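Long-range contact in TudS (Uncultured bacterium, PDB 6Z96), which removes sulfur from thiouracil with the help of a [4Fe-4S] cluster, probably by a non-redox route through a [4Fe-5S] intermediate: residues 79-84 with 124-129. Residues are numbered along the deposited sequence; the frame is centred on the assembly and turned at random.
Sequences GAELAL and KTTALL
Ala80 sits against Thr125 with the two CA atoms only 4.2 Å apart, the closest CA pair between segments 79-84 and 124-129, which lie on helix 73-90 and helix 124-131. The small methyl permits this: Ala80 CB points at the other helix and packs against Thr125. The two branches of Thr125 divide the surface between them. Its hydroxyl, beside the backbone N (chi1 -68°), rests OG1 against Ala80 CA at 3.3 Å, while the methyl CG2, anti to that N, reaches Ala83 CB at 3.7 Å, one turn further along.

The axes of the two segments are inclined at 43°, and beyond this pair the backbones move apart, with the leucines bridging the wider gap. Leu128, with CG anti to its N (chi1 -177°), sends CD2 over the Ala80 carbonyl, 3.5 Å from Ala80 O, and on to Leu84 CB. That oxygen already accepts the helical bond from Leu84 N. Leu129 arrives from the flank: its CB does not face the partner helix, but the extended chain brings CD2 to 3.7 Å from Leu84 CA. Leu84 CB therefore meets one methyl from each leucine, CD2 of Leu128 and CD2 of Leu129, both at 4.1 Å. At the solvent-facing border, the bent chain of Glu81 sets OE2 3.8 Å from Leu128 CD2.

Ala83 also touches Phe42 of the parallel sheet, Leu129 touches Val136 of its edge strand, and the side chain of Thr125 comes within about 7 Å of the bound iron-sulfur cluster. With no hydrogen bond crossing between the segments, their association rests on close van der Waals fit, largely of aliphatic groups, which joins helix 73-90 to a helix beside the cluster site.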
loop_
_atom_site.group_PDB
_atom_site.type_symbol
_atom_site.label_atom_id
_atom_site.label_comp_id
_atom_site.label_asym_id
_atom_site.label_seq_id
_atom_site.Cartn_x
_atom_site.Cartn_y
_atom_site.Cartn_z
ATOM N N GLY A 79 -2.969 10.785 1.254
ATOM C CA GLY A 79 -2.965 9.419 1.774
ATOM C C GLY A 79 -1.549 8.890 1.984
ATOM O O GLY A 79 -1.272 8.217 2.984
ATOM N N ALA A 80 -0.621 9.233 1.062
ATOM C CA ALA A 80 0.784 8.794 1.241
ATOM C C ALA A 80 1.380 9.433 2.492
ATOM O O ALA A 80 2.046 8.748 3.280
ATOM C CB ALA A 80 1.619 9.169 0.019
ATOM N N GLU A 81 1.133 10.735 2.692
ATOM C CA GLU A 81 1.670 11.416 3.877
ATOM C C GLU A 81 1.079 10.867 5.146
ATOM O O GLU A 81 1.789 10.754 6.156
ATOM C CB GLU A 81 1.416 12.907 3.749
ATOM C CG GLU A 81 2.026 13.724 4.876
ATOM C CD GLU A 81 3.542 13.791 4.971
ATOM O OE1 GLU A 81 4.029 14.043 6.096
ATOM O OE2 GLU A 81 4.243 13.594 3.950
ATOM N N LEU A 82 -0.215 10.489 5.119
ATOM C CA LEU A 82 -0.841 9.908 6.310
ATOM C C LEU A 82 -0.268 8.509 6.590
ATOM O O LEU A 82 -0.113 8.129 7.760
ATOM C CB LEU A 82 -2.352 9.859 6.134
ATOM C CG LEU A 82 -2.994 11.224 6.243
ATOM C CD1 LEU A 82 -4.442 11.160 5.775
ATOM C CD2 LEU A 82 -2.918 11.754 7.690
ATOM N N ALA A 83 0.083 7.745 5.541
ATOM C CA ALA A 83 0.719 6.427 5.754
ATOM C C ALA A 83 2.076 6.625 6.442
ATOM O O ALA A 83 2.387 5.941 7.413
ATOM C CB ALA A 83 0.905 5.696 4.428
ATOM N N LEU A 84 2.840 7.608 5.976
ATOM C CA LEU A 84 4.137 7.927 6.584
ATOM C C LEU A 84 3.940 8.371 8.038
ATOM O O LEU A 84 4.684 7.934 8.911
ATOM C CB LEU A 84 4.827 9.040 5.777
ATOM C CG LEU A 84 6.144 9.520 6.375
ATOM C CD1 LEU A 84 7.169 8.412 6.361
ATOM C CD2 LEU A 84 6.678 10.729 5.636
ATOM N N LYS A 124 2.382 6.022 -5.330
ATOM C CA LYS A 124 2.743 7.217 -4.548
ATOM C C LYS A 124 3.071 6.954 -3.090
ATOM O O LYS A 124 3.979 7.590 -2.555
ATOM C CB LYS A 124 1.595 8.217 -4.591
ATOM C CG LYS A 124 1.442 8.850 -5.953
ATOM C CD LYS A 124 2.320 10.091 -5.959
ATOM C CE LYS A 124 1.823 11.182 -6.836
ATOM N NZ LYS A 124 2.608 12.446 -6.596
ATOM N N THR A 125 2.345 6.036 -2.432
ATOM C CA THR A 125 2.594 5.747 -1.036
ATOM C C THR A 125 3.893 4.964 -0.907
ATOM O O THR A 125 4.734 5.328 -0.085
ATOM C CB THR A 125 1.402 5.015 -0.433
ATOM O OG1 THR A 125 0.291 5.935 -0.396
ATOM C CG2 THR A 125 1.675 4.562 1.014
ATOM N N THR A 126 4.085 3.934 -1.743
ATOM C CA THR A 126 5.350 3.192 -1.727
ATOM C C THR A 126 6.557 4.105 -1.931
ATOM O O THR A 126 7.524 4.030 -1.166
ATOM C CB THR A 126 5.317 2.158 -2.825
ATOM O OG1 THR A 126 4.295 1.225 -2.493
ATOM C CG2 THR A 126 6.692 1.444 -2.992
ATOM N N ALA A 127 6.466 5.020 -2.901
ATOM C CA ALA A 127 7.589 5.934 -3.164
ATOM C C ALA A 127 7.927 6.783 -1.949
ATOM O O ALA A 127 9.117 6.935 -1.625
ATOM C CB ALA A 127 7.255 6.825 -4.358
ATOM N N LEU A 128 6.905 7.322 -1.262
ATOM C CA LEU A 128 7.155 8.186 -0.115
ATOM C C LEU A 128 7.724 7.389 1.038
ATOM O O LEU A 128 8.698 7.815 1.672
ATOM C CB LEU A 128 5.877 8.940 0.294
ATOM C CG LEU A 128 6.078 9.910 1.450
ATOM C CD1 LEU A 128 6.995 11.049 1.029
ATOM C CD2 LEU A 128 4.759 10.494 1.898
ATOM N N LEU A 129 7.169 6.192 1.304
ATOM C CA LEU A 129 7.687 5.372 2.408
ATOM C C LEU A 129 9.136 4.969 2.152
ATOM O O LEU A 129 9.958 5.080 3.071
ATOM C CB LEU A 129 6.829 4.113 2.613
ATOM C CG LEU A 129 5.359 4.385 2.978
ATOM C CD1 LEU A 129 4.621 3.077 3.213
ATOM C CD2 LEU A 129 5.254 5.241 4.248
#